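Nitrogenase molybdenum-iron protein alpha chain (Clostridium pasteurianum, PDB 4WES) forms, with the beta chain, the molybdenum-iron component of nitrogenase, which reduces dinitrogen to ammonium at an iron-molybdenum cofactor. Local coordinates at residues I25-T29 / M431-H435; T338-G344 / S362-E368. Where two conformers were deposited one is given. Numbering follows the deposited sequence.

Interaction 1 (I25-T29 / M431-H435)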
ATOM      1  N   ILE A  25     -17.721 -30.582  33.720  1.00 12.20           N
ATOM      2  CA  ILE A  25     -18.823 -29.684  33.360  1.00 12.65           C
ATOM      3  C   ILE A  25     -19.776 -29.689  34.546  1.00 12.92           C
ATOM      4  O   ILE A  25     -20.252 -30.747  34.933  1.00 14.88           O
ATOM      5  CB  ILE A  25     -19.546 -30.171  32.088  1.00 13.45           C
ATOM      6  CG1 ILE A  25     -18.584 -30.258  30.933  1.00 14.66           C
ATOM      7  CG2 ILE A  25     -20.696 -29.227  31.752  1.00 15.64           C
ATOM      8  CD1 ILE A  25     -19.111 -31.073  29.779  1.00 20.00           C
ATOM      9  N   VAL A  26     -20.047 -28.523  35.114  1.00 12.31           N
ATOM     10  CA  VAL A  26     -20.957 -28.439  36.231  1.00 13.57           C
ATOM     11  C   VAL A  26     -21.847 -27.233  36.088  1.00 12.86           C
ATOM     12  O   VAL A  26     -21.452 -26.202  35.534  1.00 13.51           O
ATOM     13  CB  VAL A  26     -20.251 -28.430  37.615  1.00 14.60           C
ATOM     14  CG1 VAL A  26     -19.516 -29.736  37.881  1.00 17.44           C
ATOM     15  CG2 VAL A  26     -19.307 -27.246  37.754  1.00 15.56           C
ATOM     16  N   ILE A  27     -23.076 -27.373  36.581  1.00 14.85           N
ATOM     17  CA  ILE A  27     -24.044 -26.282  36.580  1.00 15.32           C
ATOM     18  C   ILE A  27     -24.233 -25.789  38.020  1.00 16.69           C
ATOM     19  O   ILE A  27     -24.535 -26.576  38.913  1.00 21.17           O
ATOM     20  CB  ILE A  27     -25.384 -26.713  35.927  1.00 18.23           C
ATOM     21  CG1 ILE A  27     -25.168 -27.084  34.431  1.00 20.66           C
ATOM     22  CG2 ILE A  27     -26.425 -25.611  36.064  1.00 18.74           C
ATOM     23  CD1 ILE A  27     -26.360 -27.741  33.738  1.00 26.73           C
ATOM     24  N   LYS A  28     -24.046 -24.489  38.249  1.00 15.35           N
ATOM     25  CA  LYS A  28     -24.280 -23.877  39.542  1.00 15.87           C
ATOM     26  C   LYS A  28     -25.770 -23.607  39.658  1.00 17.64           C
ATOM     27  O   LYS A  28     -26.340 -23.000  38.763  1.00 19.11           O
ATOM     28  CB  LYS A  28     -23.521 -22.540  39.640  1.00 17.66           C
ATOM     29  CG  LYS A  28     -23.775 -21.776  40.922  1.00 17.85           C
ATOM     30  CD  LYS A  28     -22.913 -20.545  41.066  1.00 17.90           C
ATOM     31  CE  LYS A  28     -23.201 -19.863  42.394  1.00 19.39           C
ATOM     32  NZ  LYS A  28     -22.315 -18.723  42.723  1.00 19.07           N
ATOM     33  N   THR A  29     -26.365 -24.016  40.768  1.00 18.25           N
ATOM     34  CA  THR A  29     -27.772 -23.788  41.015  1.00 19.34           C
ATOM     35  C   THR A  29     -28.023 -23.291  42.418  1.00 20.68           C
ATOM     36  O   THR A  29     -27.152 -23.373  43.302  1.00 19.49           O
ATOM     37  CB  THR A  29     -28.601 -25.083  40.834  1.00 22.86           C
ATOM     38  OG1 THR A  29     -28.247 -26.030  41.855  1.00 24.88           O
ATOM     39  CG2 THR A  29     -28.393 -25.704  39.434  1.00 29.29           C
ATOM     40  N   MET A 431     -16.460 -19.729  40.658  1.00 11.55           N
ATOM     41  CA  MET A 431     -17.844 -20.175  40.766  0.53 13.05           C
ATOM     42  C   MET A 431     -18.657 -19.245  41.708  1.00 13.23           C
ATOM     43  O   MET A 431     -19.826 -18.933  41.442  1.00 14.03           O
ATOM     44  CB  MET A 431     -17.857 -21.643  41.221  0.53 15.70           C
ATOM     45  CG  MET A 431     -19.077 -22.467  40.840  0.53 16.45           C
ATOM     46  SD  MET A 431     -18.774 -24.149  41.408  0.53 26.92           S
ATOM     47  CE  MET A 431     -17.634 -24.894  40.213  0.53 18.88           C
ATOM     48  N   LYS A 432     -18.035 -18.826  42.814  1.00 13.92           N
ATOM     49  CA  LYS A 432     -18.718 -17.998  43.808  1.00 14.87           C
ATOM     50  C   LYS A 432     -19.288 -16.748  43.176  1.00 15.06           C
ATOM     51  O   LYS A 432     -20.354 -16.263  43.602  1.00 18.26           O
ATOM     52  CB  LYS A 432     -17.802 -17.610  44.953  1.00 18.64           C
ATOM     53  CG  LYS A 432     -17.873 -18.530  46.153  1.00 34.60           C
ATOM     54  CD  LYS A 432     -16.561 -19.253  46.393  1.00 61.19           C
ATOM     55  CE  LYS A 432     -16.260 -19.570  47.845  1.00 75.78           C
ATOM     56  NZ  LYS A 432     -14.852 -20.020  47.907  1.00130.39           N
ATOM     57  N   GLU A 433     -18.591 -16.209  42.178  1.00 13.56           N
ATOM     58  CA  GLU A 433     -18.998 -14.949  41.575  1.00 14.85           C
ATOM     59  C   GLU A 433     -20.091 -15.113  40.527  1.00 13.94           C
ATOM     60  O   GLU A 433     -20.772 -14.153  40.193  1.00 17.46           O
ATOM     61  CB  GLU A 433     -17.761 -14.267  40.966  1.00 16.41           C
ATOM     62  CG  GLU A 433     -18.006 -12.847  40.495  1.00 16.80           C
ATOM     63  CD  GLU A 433     -16.755 -12.005  40.432  1.00 15.94           C
ATOM     64  OE1 GLU A 433     -15.804 -12.295  41.172  1.00 18.50           O
ATOM     65  OE2 GLU A 433     -16.783 -11.039  39.654  1.00 16.59           O
ATOM     66  N   MET A 434     -20.272 -16.319  40.006  1.00 13.22           N
ATOM     67  CA  MET A 434     -21.226 -16.568  38.934  1.00 13.13           C
ATOM     68  C   MET A 434     -22.646 -16.672  39.486  1.00 14.81           C
ATOM     69  O   MET A 434     -22.878 -17.005  40.643  1.00 17.03           O
ATOM     70  CB  MET A 434     -20.868 -17.859  38.233  1.00 13.06           C
ATOM     71  CG  MET A 434     -19.526 -17.732  37.524  1.00 13.00           C
ATOM     72  SD  MET A 434     -18.927 -19.241  36.733  1.00 13.43           S
ATOM     73  CE  MET A 434     -20.125 -19.449  35.426  1.00 13.79           C
ATOM     74  N   HIS A 435     -23.614 -16.336  38.664  1.00 15.85           N
ATOM     75  CA  HIS A 435     -24.959 -16.421  39.185  1.00 18.28           C
ATOM     76  C   HIS A 435     -25.557 -17.815  39.024  1.00 15.42           C
ATOM     77  O   HIS A 435     -25.017 -18.683  38.358  1.00 16.13           O
ATOM     78  CB  HIS A 435     -25.836 -15.321  38.625  1.00 24.73           C
ATOM     79  CG  HIS A 435     -26.150 -15.470  37.182  1.00 20.51           C
ATOM     80  ND1 HIS A 435     -27.086 -16.383  36.721  1.00 24.64           N
ATOM     81  CD2 HIS A 435     -25.761 -14.756  36.101  1.00 37.25           C
ATOM     82  CE1 HIS A 435     -27.210 -16.255  35.406  1.00 26.01           C
ATOM     83  NE2 HIS A 435     -26.411 -15.280  35.006  1.00 48.17           N
TER
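Lys28 dominates this contact. Its side chain, all four chi angles t, runs straight from segment 25-29 into the turn after helix 430-433. There Lys28 NZ donates two hydrogen bonds, to Met431 O and to Met434 O, both 2.8 Å long. Lys432 O lies 3.3 Å from Lys28 NZ, but the angle is too poor for a bond. Met431 O accepts twice, since Met434 N also reaches it at 3.0 Å and thereby closes the turn. The main chain of Lys28 is paired separately, with Gly437 and Thr438. Three polar side chains of 431-435 find partners outside: Lys432 forms a salt bridge with Glu379, Glu433 OE1 is hydrogen-bonded to His349, and His435 NE2 to Asp361. Alongside, Val26 CG2 packs 3.8 Å from Met431 CE. The arrangement is that of a buried lysine serving main-chain carbonyls of a helix-to-strand turn, here joining the antiparallel edge strand of an otherwise parallel mixed sheet to the connection that leads into its neighbour, strand 439-441.

Interaction 2 (T338-G344 / S362-E368). With ICS (iron-sulfur-molybdenum cluster with interstitial carbon), chain F.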
ATOM      1  N   THR A 338     -25.775 -11.248  26.438  1.00 10.50           N
ATOM      2  CA  THR A 338     -25.205 -12.406  27.117  1.00 10.68           C
ATOM      3  C   THR A 338     -23.809 -12.722  26.580  1.00  9.48           C
ATOM      4  O   THR A 338     -23.467 -12.455  25.425  1.00 10.40           O
ATOM      5  CB  THR A 338     -26.106 -13.656  26.943  1.00 11.62           C
ATOM      6  OG1 THR A 338     -26.224 -13.930  25.551  1.00 12.96           O
ATOM      7  CG2 THR A 338     -27.460 -13.431  27.579  1.00 13.37           C
ATOM      8  N   ALA A 339     -23.020 -13.348  27.457  1.00 10.31           N
ATOM      9  CA  ALA A 339     -21.621 -13.648  27.165  1.00 10.38           C
ATOM     10  C   ALA A 339     -21.232 -15.024  27.659  1.00 10.03           C
ATOM     11  O   ALA A 339     -21.773 -15.537  28.652  1.00 10.10           O
ATOM     12  CB  ALA A 339     -20.713 -12.598  27.788  1.00 10.74           C
ATOM     13  N   CYS A 340     -20.199 -15.565  27.010  1.00  9.08           N
ATOM     14  CA  CYS A 340     -19.440 -16.710  27.521  1.00  9.42           C
ATOM     15  C   CYS A 340     -17.960 -16.278  27.613  1.00  8.81           C
ATOM     16  O   CYS A 340     -17.521 -15.472  26.814  1.00  9.63           O
ATOM     17  CB  CYS A 340     -19.577 -17.905  26.583  1.00  9.70           C
ATOM     18  SG  CYS A 340     -21.255 -18.364  26.140  1.00 12.57           S
ATOM     19  N   LEU A 341     -17.259 -16.874  28.576  1.00  9.15           N
ATOM     20  CA  LEU A 341     -15.827 -16.600  28.735  1.00  9.78           C
ATOM     21  C   LEU A 341     -15.035 -17.875  28.839  1.00  9.60           C
ATOM     22  O   LEU A 341     -15.310 -18.703  29.700  1.00 11.32           O
ATOM     23  CB  LEU A 341     -15.530 -15.766  29.985  1.00 11.68           C
ATOM     24  CG  LEU A 341     -16.223 -14.445  30.127  1.00 10.86           C
ATOM     25  CD1 LEU A 341     -17.532 -14.546  30.831  1.00 15.22           C
ATOM     26  CD2 LEU A 341     -15.345 -13.469  30.892  1.00 12.08           C
ATOM     27  N   TYR A 342     -13.983 -17.988  28.029  1.00  8.70           N
ATOM     28  CA  TYR A 342     -13.121 -19.147  28.077  1.00  8.53           C
ATOM     29  C   TYR A 342     -11.680 -18.726  27.855  1.00  8.30           C
ATOM     30  O   TYR A 342     -11.294 -18.429  26.745  1.00  9.50           O
ATOM     31  CB  TYR A 342     -13.513 -20.230  27.052  1.00  9.42           C
ATOM     32  CG  TYR A 342     -12.678 -21.471  27.226  1.00  8.74           C
ATOM     33  CD1 TYR A 342     -12.861 -22.268  28.339  1.00  9.07           C
ATOM     34  CD2 TYR A 342     -11.691 -21.808  26.329  1.00  9.87           C
ATOM     35  CE1 TYR A 342     -12.086 -23.389  28.557  1.00 10.39           C
ATOM     36  CE2 TYR A 342     -10.908 -22.941  26.534  1.00  9.84           C
ATOM     37  CZ  TYR A 342     -11.103 -23.727  27.646  1.00  9.69           C
ATOM     38  OH  TYR A 342     -10.352 -24.869  27.863  1.00 10.85           O
ATOM     39  N   VAL A 343     -10.922 -18.668  28.936  1.00  9.22           N
ATOM     40  CA  VAL A 343      -9.512 -18.255  28.871  1.00  8.95           C
ATOM     41  C   VAL A 343      -8.661 -19.304  29.595  1.00  9.31           C
ATOM     42  O   VAL A 343      -9.073 -20.453  29.714  1.00 10.61           O
ATOM     43  CB  VAL A 343      -9.274 -16.785  29.364  1.00  9.38           C
ATOM     44  CG1 VAL A 343      -8.221 -16.123  28.522  1.00  9.86           C
ATOM     45  CG2 VAL A 343     -10.554 -15.964  29.276  1.00  9.70           C
ATOM     46  N   GLY A 344      -7.443 -18.968  29.989  1.00  9.50           N
ATOM     47  CA  GLY A 344      -6.519 -19.993  30.430  1.00  9.39           C
ATOM     48  C   GLY A 344      -6.645 -20.415  31.880  1.00  8.81           C
ATOM     49  O   GLY A 344      -6.930 -21.595  32.187  1.00 10.18           O
ATOM     50  N   SER A 362     -23.086 -13.119  32.072  1.00 11.03           N
ATOM     51  CA  SER A 362     -22.163 -14.195  31.791  1.00 11.10           C
ATOM     52  C   SER A 362     -22.770 -15.543  32.116  1.00 11.29           C
ATOM     53  O   SER A 362     -22.974 -15.871  33.276  1.00 14.56           O
ATOM     54  CB  SER A 362     -20.843 -14.000  32.526  1.00 12.51           C
ATOM     55  OG  SER A 362     -20.237 -12.786  32.119  1.00 13.65           O
ATOM     56  N   LEU A 363     -23.066 -16.323  31.089  1.00 10.63           N
ATOM     57  CA  LEU A 363     -23.816 -17.572  31.258  1.00 12.74           C
ATOM     58  C   LEU A 363     -22.951 -18.807  31.338  1.00 11.64           C
ATOM     59  O   LEU A 363     -23.385 -19.831  31.864  1.00 12.51           O
ATOM     60  CB  LEU A 363     -24.775 -17.728  30.078  1.00 16.72           C
ATOM     61  CG  LEU A 363     -25.876 -16.671  30.025  1.00 25.40           C
ATOM     62  CD1 LEU A 363     -26.843 -16.933  28.877  1.00 29.26           C
ATOM     63  CD2 LEU A 363     -26.625 -16.672  31.346  1.00 34.71           C
ATOM     64  N   VAL A 364     -21.749 -18.725  30.765  1.00 10.43           N
ATOM     65  CA  VAL A 364     -20.858 -19.861  30.620  1.00 10.26           C
ATOM     66  C   VAL A 364     -19.450 -19.348  30.916  1.00  9.81           C
ATOM     67  O   VAL A 364     -19.070 -18.294  30.394  1.00 10.73           O
ATOM     68  CB  VAL A 364     -20.873 -20.395  29.164  1.00 12.18           C
ATOM     69  CG1 VAL A 364     -19.850 -21.503  29.020  1.00 14.61           C
ATOM     70  CG2 VAL A 364     -22.268 -20.839  28.741  1.00 14.33           C
ATOM     71  N   ALA A 365     -18.690 -20.086  31.710  1.00 10.10           N
ATOM     72  CA  ALA A 365     -17.291 -19.750  31.916  1.00  9.90           C
ATOM     73  C   ALA A 365     -16.484 -21.000  32.122  1.00 10.06           C
ATOM     74  O   ALA A 365     -16.971 -22.022  32.610  1.00 12.23           O
ATOM     75  CB  ALA A 365     -17.124 -18.836  33.109  1.00 11.36           C
ATOM     76  N   GLY A 366     -15.203 -20.939  31.748  1.00  9.75           N
ATOM     77  CA  GLY A 366     -14.322 -22.070  31.965  1.00 10.44           C
ATOM     78  C   GLY A 366     -12.890 -21.641  31.820  1.00  9.54           C
ATOM     79  O   GLY A 366     -12.591 -20.533  31.354  1.00  9.91           O
ATOM     80  N   PHE A 367     -11.996 -22.546  32.182  1.00  9.67           N
ATOM     81  CA  PHE A 367     -10.576 -22.373  32.029  1.00  9.73           C
ATOM     82  C   PHE A 367      -9.963 -23.524  31.282  1.00  9.58           C
ATOM     83  O   PHE A 367     -10.406 -24.678  31.412  1.00 10.23           O
ATOM     84  CB  PHE A 367      -9.915 -22.323  33.401  1.00  9.72           C
ATOM     85  CG  PHE A 367     -10.242 -21.122  34.246  1.00 10.12           C
ATOM     86  CD1 PHE A 367      -9.889 -19.828  33.864  1.00 11.00           C
ATOM     87  CD2 PHE A 367     -10.857 -21.294  35.492  1.00 10.98           C
ATOM     88  CE1 PHE A 367     -10.122 -18.743  34.700  1.00 11.76           C
ATOM     89  CE2 PHE A 367     -11.068 -20.199  36.331  1.00 12.17           C
ATOM     90  CZ  PHE A 367     -10.711 -18.936  35.924  1.00 11.60           C
ATOM     91  N   GLU A 368      -8.896 -23.235  30.531  1.00 10.21           N
ATOM     92  CA  GLU A 368      -8.089 -24.290  29.921  1.00  9.37           C
ATOM     93  C   GLU A 368      -7.457 -25.187  30.968  1.00  8.71           C
ATOM     94  O   GLU A 368      -7.446 -26.412  30.781  1.00  9.93           O
ATOM     95  CB  GLU A 368      -6.981 -23.710  29.045  1.00  9.14           C
ATOM     96  CG  GLU A 368      -7.392 -22.937  27.803  1.00 10.30           C
ATOM     97  CD  GLU A 368      -6.210 -22.426  26.996  1.00 10.67           C
ATOM     98  OE1 GLU A 368      -6.462 -21.515  26.131  1.00 11.26           O
ATOM     99  OE2 GLU A 368      -5.065 -22.899  27.169  1.00 10.56           O
TER
HETATM  100 FE1  ICS F 602      -2.334 -16.070  34.537  1.00  8.52          FE
HETATM  101 MO1  ICS F 602      -2.965 -16.621  27.631  1.00  7.47          MO
HETATM  102 FE2  ICS F 602      -1.704 -17.546  32.417  1.00  8.08          FE
HETATM  103 FE3  ICS F 602      -1.762 -14.881  32.213  1.00  8.15          FE
HETATM  104 FE4  ICS F 602      -4.016 -16.248  32.548  1.00  8.18          FE
HETATM  105 FE5  ICS F 602      -4.258 -16.484  29.988  1.00  7.79          FE
HETATM  106 FE6  ICS F 602      -1.935 -17.714  29.856  1.00  7.80          FE
HETATM  107 FE7  ICS F 602      -2.027 -15.133  29.649  1.00  7.73          FE
HETATM  108  CX  ICS F 602      -2.655 -16.334  31.151  1.00  8.35           C
HETATM  109  S1A ICS F 602      -3.372 -18.015  33.869  1.00  8.76           S
HETATM  110  S1B ICS F 602      -3.818 -18.402  28.883  1.00  7.90           S
HETATM  111  S2A ICS F 602      -0.325 -16.108  33.509  1.00  8.61           S
HETATM  112  S2B ICS F 602      -0.803 -19.102  31.106  1.00  8.23           S
HETATM  113  S3A ICS F 602      -5.961 -16.366  31.462  1.00  8.42           S
HETATM  114  S3B ICS F 602      -0.733 -16.503  28.432  1.00  7.64           S
HETATM  115  S4A ICS F 602      -3.457 -14.285  33.595  1.00  8.70           S
HETATM  116  S4B ICS F 602      -3.955 -14.741  28.615  1.00  7.77           S
HETATM  117  S5A ICS F 602      -1.028 -13.450  30.662  1.00  8.36           S
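Strands 338-343 and 361-367 form a parallel beta-alpha-beta unit of a Rossmann-like domain, and the C-terminal end of the first borders the iron-molybdenum cofactor. Their axes run 4.7 Å apart at an angle of 2°. The ladder begins with Leu363 N to Ala339 O (2.9 Å) and Leu341 N to Val364 O (2.9 Å). It continues with Gly366 N to Leu341 O (3.0 Å), a weak Val343 N to Gly366 O (3.5 Å), and Glu368 N to Val343 O (2.9 Å). Ala339 lies opposite Ser362 but Leu341 opposite Ala365, so the second strand carries one extra residue, a beta bulge at Leu363-Val364 that leaves Val364 N without a partner. Further along, the Tyr342 ring lies close to Gly366, with Tyr342 CD1 3.5 Å from Gly366 O; a CB on Gly366 would sit tightly against the ring. Tyr342 OH comes to 3.1 Å from Glu368 CA. At the cluster, Val343 CG1 is 3.7 Å and Gly344 N 3.3 Å from sulfide S3A; a CB on Gly344 would collide with S1B. Glu368 OE2 is hydrogen-bonded to Gln182 NE2, from a residue of the homocitrate pocket. Ser348, in the crossover, is hydrogen-bonded to both Val343 N and Gly366 O. Helix 352-357 packs on the face bearing Leu341, Ser362 and Ala365, while Val452 of helix 446-456 meets Cys340 and Val364 on the other. Strand 460-462 flanks 338-343, and strand 439-441 flanks 361-367.

How the interactions relate
From the N terminus, the chain lays down 25-29 and then travels some 400 residues before 431-435 returns to meet it, closing the long loop of interaction 1. Well within that loop, interaction 2 joins 338-344 to 362-368 across a short helical crossover, so the two contacts nest without crossing. Both reach one mixed sheet, in which strand 439-441 separates 25-27 from 361-367. Their centres are about 11 Å apart, and they touch directly: Met434 CE packs 3.8 Å from Ala365 CB, and His435 NE2 lies 3.9 Å from Leu363 CD2. The N-terminal edge strand is thus tied, through 431-435, to the central strands beside the cofactor.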